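Local coordinates for DsbA family protein (Salmonella typhimurium, PDB 7JVE), which acts as a trimeric thioredoxin-like enzyme of the DsbA subfamily, with both thiol oxidase and disulfide isomerase activities, at residues 133-138 with 196-201; 151-156 with 174-179. All blocks are in the same frame, centred on the assembly; numbering follows the deposited sequence.

Contact 1. Residues 133-138 with 196-201; sequences LAARVG and AVHDAL
The helical part inserted into the thioredoxin fold, as in DsbA relatives, meets here the turn that leads into helix 199-210, with His198 at the N-cap position of that helix. The imidazole lies against helix 128-145. With CG anti to its backbone N (chi1 -174°), His198 turns a ring face to the helix, and Arg136 CA sits almost on the ring normal, 4.1 Å from the centroid, as a CH-pi contact. Ala135 CB packs obliquely on the same ring, 3.7 Å from His198 ND1.

The two side chains run antiparallel, Arg136 outward past the imidazole as His198 reaches in toward the helix. Arg136 CG, beside the backbone N, touches His198 CD2 at 3.6 Å, and the chain runs extended to NE. Its guanidinium, 69° from the imidazole plane, then lies with one face over the backbone of His198. Arg136 NH2 donates to Ala196 O at 2.9 Å. The bond is bent, 136° at the hydrogen, and although the oxygen lies in the guanidinium plane, the donor stands above the carbonyl plane. Arg136 NE is hydrogen-bonded to Gln192 OE1, so two bonds fix the head group. Glu139 is hydrogen-bonded to His198 NE2, which, with the packing, would hold the ring's rotation.

Helix 182-193 packs on Leu133 and Arg136, helices 169-176 and 147-159 cover Leu133, Ala134 and Val137, and Leu201 reaches Pro122 just past strand 115-120.

Contact 2. Residues 151-156 with 174-179; sequences LDWHNA and TLAQHY
Trp153 drives its benzo edge into the face of Tyr179, an edge-to-face pair with ring planes 71° apart and centroids 5.4 Å from each other. The leading atom is Trp153 CE3, which stands over the rim of the phenol ring, 3.7 Å from Tyr179 CD1. Trp153 CB adds an off-centre CH-pi contact, 4.2 Å from the centroid of the Tyr179 ring, so the base and the edge of the tryptophan both rest on Tyr179. The indole is put there by a first torsion of 153°, with CG anti to the backbone N.

Farther along that edge, Trp153 CZ3 meets Leu175 CD2 at 3.6 Å and Trp153 CH2 touches Ala176 CB. Leu175 crosses the indole obliquely, and Leu175 CD2 reaches on to Ala156 CB at 3.8 Å. The phenol lies across helix 147-159, CE2 by Trp153 CA, and Tyr179 OH ends 3.3 Å from Ala156 CB.

A bound magnesium ion lies about 4 Å from the Tyr179 side chain. No hydrogen bond joins the two segments, so helix 147-159 and segment 174-179 are held together by close apolar packing and one T-shaped ring pair.

Both contacts lie in the helical region on the same side of the chain's centre, contact 2 nested in sequence within the loop that contact 1 closes. Each is partly buried, with a buried aromatic residue, His198 or Trp153, and an exposed residue at its margin, Ala196 or Asp152. Contact 1 joins a helix to the turn before helix 199-210 through one hydrogen bond to a backbone carbonyl together with CH-pi and aliphatic packing on the imidazole, whereas contact 2 packs aromatic and aliphatic groups without a hydrogen bond. Helix 128-145 connects them: while Ala135 and Arg136 serve 196-201, Val137 CG1 lies 3.5 Å from Trp153 CZ2, and Trp153 NE1 lies 3.6 Å from Gly138 CA.

Contact 1. Residues 133-138 with 196-201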
loop_
_atom_site.group_PDB
_atom_site.type_symbol
_atom_site.label_atom_id
_atom_site.label_comp_id
_atom_site.label_asym_id
_atom_site.label_seq_id
_atom_site.Cartn_x
_atom_site.Cartn_y
_atom_site.Cartn_z
ATOM N N LEU A 133 -21.937 -17.927 16.034
ATOM C CA LEU A 133 -21.708 -19.104 16.866
ATOM C C LEU A 133 -20.736 -18.799 17.994
ATOM O O LEU A 133 -20.931 -19.257 19.125
ATOM C CB LEU A 133 -21.176 -20.273 16.023
ATOM C CG LEU A 133 -20.828 -21.522 16.854
ATOM C CD1 LEU A 133 -22.048 -21.990 17.660
ATOM C CD2 LEU A 133 -20.247 -22.700 16.029
ATOM N N ALA A 134 -19.658 -18.059 17.699
ATOM C CA ALA A 134 -18.689 -17.756 18.745
ATOM C C ALA A 134 -19.298 -16.839 19.793
ATOM O O ALA A 134 -18.982 -16.963 20.980
ATOM C CB ALA A 134 -17.419 -17.132 18.152
ATOM N N ALA A 135 -20.194 -15.942 19.376
ATOM C CA ALA A 135 -20.885 -15.089 20.333
ATOM C C ALA A 135 -21.864 -15.891 21.197
ATOM O O ALA A 135 -22.009 -15.602 22.389
ATOM C CB ALA A 135 -21.583 -13.938 19.601
ATOM N N ARG A 136 -22.536 -16.910 20.630
ATOM C CA ARG A 136 -23.425 -17.755 21.437
ATOM C C ARG A 136 -22.659 -18.458 22.552
ATOM O O ARG A 136 -23.095 -18.461 23.712
ATOM C CB ARG A 136 -24.128 -18.806 20.580
ATOM C CG ARG A 136 -25.240 -18.311 19.681
ATOM C CD ARG A 136 -25.923 -19.506 18.980
ATOM N NE ARG A 136 -26.851 -19.026 17.965
ATOM C CZ ARG A 136 -28.032 -18.483 18.244
ATOM N NH1 ARG A 136 -28.425 -18.358 19.506
ATOM N NH2 ARG A 136 -28.810 -18.047 17.277
ATOM N N VAL A 137 -21.526 -19.088 22.207
ATOM C CA VAL A 137 -20.709 -19.776 23.208
ATOM C C VAL A 137 -20.231 -18.794 24.256
ATOM O O VAL A 137 -20.388 -19.019 25.464
ATOM C CB VAL A 137 -19.519 -20.487 22.549
ATOM C CG1 VAL A 137 -18.698 -21.220 23.623
ATOM C CG2 VAL A 137 -19.988 -21.426 21.453
ATOM N N GLY A 138 -19.655 -17.673 23.806
ATOM C CA GLY A 138 -19.141 -16.687 24.742
ATOM C C GLY A 138 -20.209 -16.182 25.693
ATOM O O GLY A 138 -19.963 -16.006 26.887
ATOM N N ALA A 196 -31.759 -18.623 13.452
ATOM C CA ALA A 196 -31.706 -17.394 14.238
ATOM C C ALA A 196 -30.282 -16.865 14.351
ATOM O O ALA A 196 -29.326 -17.629 14.460
ATOM C CB ALA A 196 -32.267 -17.634 15.640
ATOM N N VAL A 197 -30.148 -15.547 14.319
ATOM C CA VAL A 197 -28.867 -14.873 14.477
ATOM C C VAL A 197 -28.756 -14.424 15.920
ATOM O O VAL A 197 -29.666 -13.773 16.442
ATOM C CB VAL A 197 -28.733 -13.684 13.506
ATOM C CG1 VAL A 197 -27.464 -12.888 13.804
ATOM C CG2 VAL A 197 -28.680 -14.199 12.070
ATOM N N HIS A 198 -27.665 -14.799 16.582
ATOM C CA HIS A 198 -27.550 -14.488 17.997
ATOM C C HIS A 198 -27.775 -13.002 18.233
ATOM O O HIS A 198 -27.155 -12.156 17.574
ATOM C CB HIS A 198 -26.185 -14.882 18.533
ATOM C CG HIS A 198 -26.072 -14.710 20.008
ATOM N ND1 HIS A 198 -25.170 -13.845 20.586
ATOM C CD2 HIS A 198 -26.752 -15.294 21.028
ATOM C CE1 HIS A 198 -25.291 -13.910 21.901
ATOM N NE2 HIS A 198 -26.252 -14.773 22.195
ATOM N N ASP A 199 -28.623 -12.692 19.213
ATOM C CA ASP A 199 -29.066 -11.312 19.383
ATOM C C ASP A 199 -27.894 -10.347 19.571
ATOM O O ASP A 199 -27.938 -9.206 19.103
ATOM C CB ASP A 199 -30.030 -11.199 20.558
ATOM C CG ASP A 199 -30.614 -9.797 20.667
ATOM O OD1 ASP A 199 -31.501 -9.470 19.837
ATOM O OD2 ASP A 199 -30.150 -9.007 21.535
ATOM N N ALA A 200 -26.843 -10.777 20.266
ATOM C CA ALA A 200 -25.711 -9.886 20.497
ATOM C C ALA A 200 -25.027 -9.508 19.188
ATOM O O ALA A 200 -24.549 -8.378 19.032
ATOM C CB ALA A 200 -24.712 -10.537 21.458
ATOM N N LEU A 201 -24.971 -10.441 18.232
ATOM C CA LEU A 201 -24.377 -10.126 16.939
ATOM C C LEU A 201 -25.209 -9.101 16.180
ATOM O O LEU A 201 -24.657 -8.182 15.566
ATOM C CB LEU A 201 -24.215 -11.395 16.111
ATOM C CG LEU A 201 -23.114 -11.325 15.067
ATOM C CD1 LEU A 201 -21.746 -11.375 15.782
ATOM C CD2 LEU A 201 -23.249 -12.429 14.023
#

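Contact 2. Residues 151-156 with 174-179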
loop_
_atom_site.group_PDB
_atom_site.type_symbol
_atom_site.label_atom_id
_atom_site.label_comp_id
_atom_site.label_asym_id
_atom_site.label_seq_id
_atom_site.Cartn_x
_atom_site.Cartn_y
_atom_site.Cartn_z
ATOM N N LEU A 151 -13.116 -14.368 29.407
ATOM C CA LEU A 151 -11.860 -13.900 28.840
ATOM C C LEU A 151 -10.941 -15.074 28.483
ATOM O O LEU A 151 -10.260 -15.021 27.446
ATOM C CB LEU A 151 -11.195 -12.907 29.801
ATOM C CG LEU A 151 -9.866 -12.223 29.435
ATOM C CD1 LEU A 151 -9.870 -11.587 28.041
ATOM C CD2 LEU A 151 -9.519 -11.177 30.492
ATOM N N ASP A 152 -10.931 -16.154 29.303
ATOM C CA ASP A 152 -10.199 -17.370 28.919
ATOM C C ASP A 152 -10.720 -17.942 27.613
ATOM O O ASP A 152 -9.942 -18.355 26.747
ATOM C CB ASP A 152 -10.264 -18.488 29.975
ATOM C CG ASP A 152 -9.663 -18.092 31.290
ATOM O OD1 ASP A 152 -10.215 -18.486 32.341
ATOM O OD2 ASP A 152 -8.655 -17.352 31.277
ATOM N N TRP A 153 -12.042 -18.030 27.481
ATOM C CA TRP A 153 -12.615 -18.547 26.245
ATOM C C TRP A 153 -12.219 -17.670 25.061
ATOM O O TRP A 153 -11.804 -18.162 24.004
ATOM C CB TRP A 153 -14.137 -18.633 26.387
ATOM C CG TRP A 153 -14.845 -18.517 25.098
ATOM C CD1 TRP A 153 -15.458 -17.402 24.594
ATOM C CD2 TRP A 153 -15.003 -19.546 24.111
ATOM N NE1 TRP A 153 -16.004 -17.681 23.360
ATOM C CE2 TRP A 153 -15.742 -18.985 23.038
ATOM C CE3 TRP A 153 -14.607 -20.891 24.035
ATOM C CZ2 TRP A 153 -16.095 -19.725 21.894
ATOM C CZ3 TRP A 153 -14.956 -21.627 22.896
ATOM C CH2 TRP A 153 -15.694 -21.037 21.841
ATOM N N HIS A 154 -12.350 -16.360 25.230
ATOM C CA HIS A 154 -12.020 -15.405 24.185
ATOM C C HIS A 154 -10.574 -15.569 23.727
ATOM O O HIS A 154 -10.299 -15.705 22.529
ATOM C CB HIS A 154 -12.314 -14.007 24.738
ATOM C CG HIS A 154 -11.708 -12.874 23.973
ATOM N ND1 HIS A 154 -12.430 -12.115 23.081
ATOM C CD2 HIS A 154 -10.472 -12.324 24.021
ATOM C CE1 HIS A 154 -11.659 -11.167 22.587
ATOM N NE2 HIS A 154 -10.464 -11.269 23.142
ATOM N N ASN A 155 -9.631 -15.580 24.669
ATOM C CA ASN A 155 -8.233 -15.768 24.299
ATOM C C ASN A 155 -8.002 -17.135 23.670
ATOM O O ASN A 155 -7.188 -17.273 22.745
ATOM C CB ASN A 155 -7.342 -15.597 25.518
ATOM C CG ASN A 155 -7.326 -14.173 26.022
ATOM O OD1 ASN A 155 -7.416 -13.243 25.234
ATOM N ND2 ASN A 155 -7.218 -13.997 27.337
ATOM N N ALA A 156 -8.696 -18.166 24.162
ATOM C CA ALA A 156 -8.474 -19.498 23.620
ATOM C C ALA A 156 -8.929 -19.579 22.169
ATOM O O ALA A 156 -8.301 -20.267 21.359
ATOM C CB ALA A 156 -9.198 -20.544 24.472
ATOM N N THR A 174 -15.544 -27.392 18.564
ATOM C CA THR A 174 -14.525 -28.282 19.104
ATOM C C THR A 174 -13.881 -27.668 20.335
ATOM O O THR A 174 -13.696 -28.339 21.350
ATOM C CB THR A 174 -13.471 -28.599 18.044
ATOM O OG1 THR A 174 -14.060 -29.378 17.003
ATOM C CG2 THR A 174 -12.320 -29.403 18.652
ATOM N N LEU A 175 -13.537 -26.386 20.268
ATOM C CA LEU A 175 -13.074 -25.714 21.473
ATOM C C LEU A 175 -14.199 -25.609 22.500
ATOM O O LEU A 175 -13.974 -25.841 23.696
ATOM C CB LEU A 175 -12.511 -24.331 21.131
ATOM C CG LEU A 175 -11.899 -23.521 22.287
ATOM C CD1 LEU A 175 -10.676 -24.209 22.920
ATOM C CD2 LEU A 175 -11.534 -22.092 21.864
ATOM N N ALA A 176 -15.427 -25.304 22.049
ATOM C CA ALA A 176 -16.494 -24.982 22.996
ATOM C C ALA A 176 -16.877 -26.170 23.873
ATOM O O ALA A 176 -17.358 -25.976 24.992
ATOM C CB ALA A 176 -17.726 -24.457 22.263
ATOM N N GLN A 177 -16.687 -27.404 23.395
ATOM C CA GLN A 177 -17.036 -28.545 24.238
ATOM C C GLN A 177 -16.282 -28.539 25.565
ATOM O O GLN A 177 -16.745 -29.164 26.522
ATOM C CB GLN A 177 -16.789 -29.862 23.496
ATOM C CG GLN A 177 -15.326 -30.131 23.200
ATOM C CD GLN A 177 -15.144 -31.284 22.219
ATOM O OE1 GLN A 177 -15.985 -32.170 22.129
ATOM N NE2 GLN A 177 -14.035 -31.275 21.483
ATOM N N HIS A 178 -15.158 -27.829 25.659
ATOM C CA HIS A 178 -14.405 -27.734 26.905
ATOM C C HIS A 178 -14.880 -26.611 27.824
ATOM O O HIS A 178 -14.438 -26.547 28.973
ATOM C CB HIS A 178 -12.909 -27.554 26.596
ATOM C CG HIS A 178 -12.358 -28.650 25.740
ATOM N ND1 HIS A 178 -12.284 -29.960 26.170
ATOM C CD2 HIS A 178 -11.918 -28.649 24.457
ATOM C CE1 HIS A 178 -11.793 -30.714 25.201
ATOM N NE2 HIS A 178 -11.565 -29.943 24.151
ATOM N N TYR A 179 -15.760 -25.725 27.357
ATOM C CA TYR A 179 -16.224 -24.622 28.180
ATOM C C TYR A 179 -17.693 -24.710 28.541
ATOM O O TYR A 179 -18.124 -24.010 29.464
ATOM C CB TYR A 179 -15.978 -23.279 27.476
ATOM C CG TYR A 179 -14.516 -22.938 27.388
ATOM C CD1 TYR A 179 -13.687 -23.574 26.467
ATOM C CD2 TYR A 179 -13.954 -21.996 28.237
ATOM C CE1 TYR A 179 -12.361 -23.272 26.393
ATOM C CE2 TYR A 179 -12.627 -21.692 28.163
ATOM C CZ TYR A 179 -11.838 -22.329 27.237
ATOM O OH TYR A 179 -10.506 -22.025 27.172
#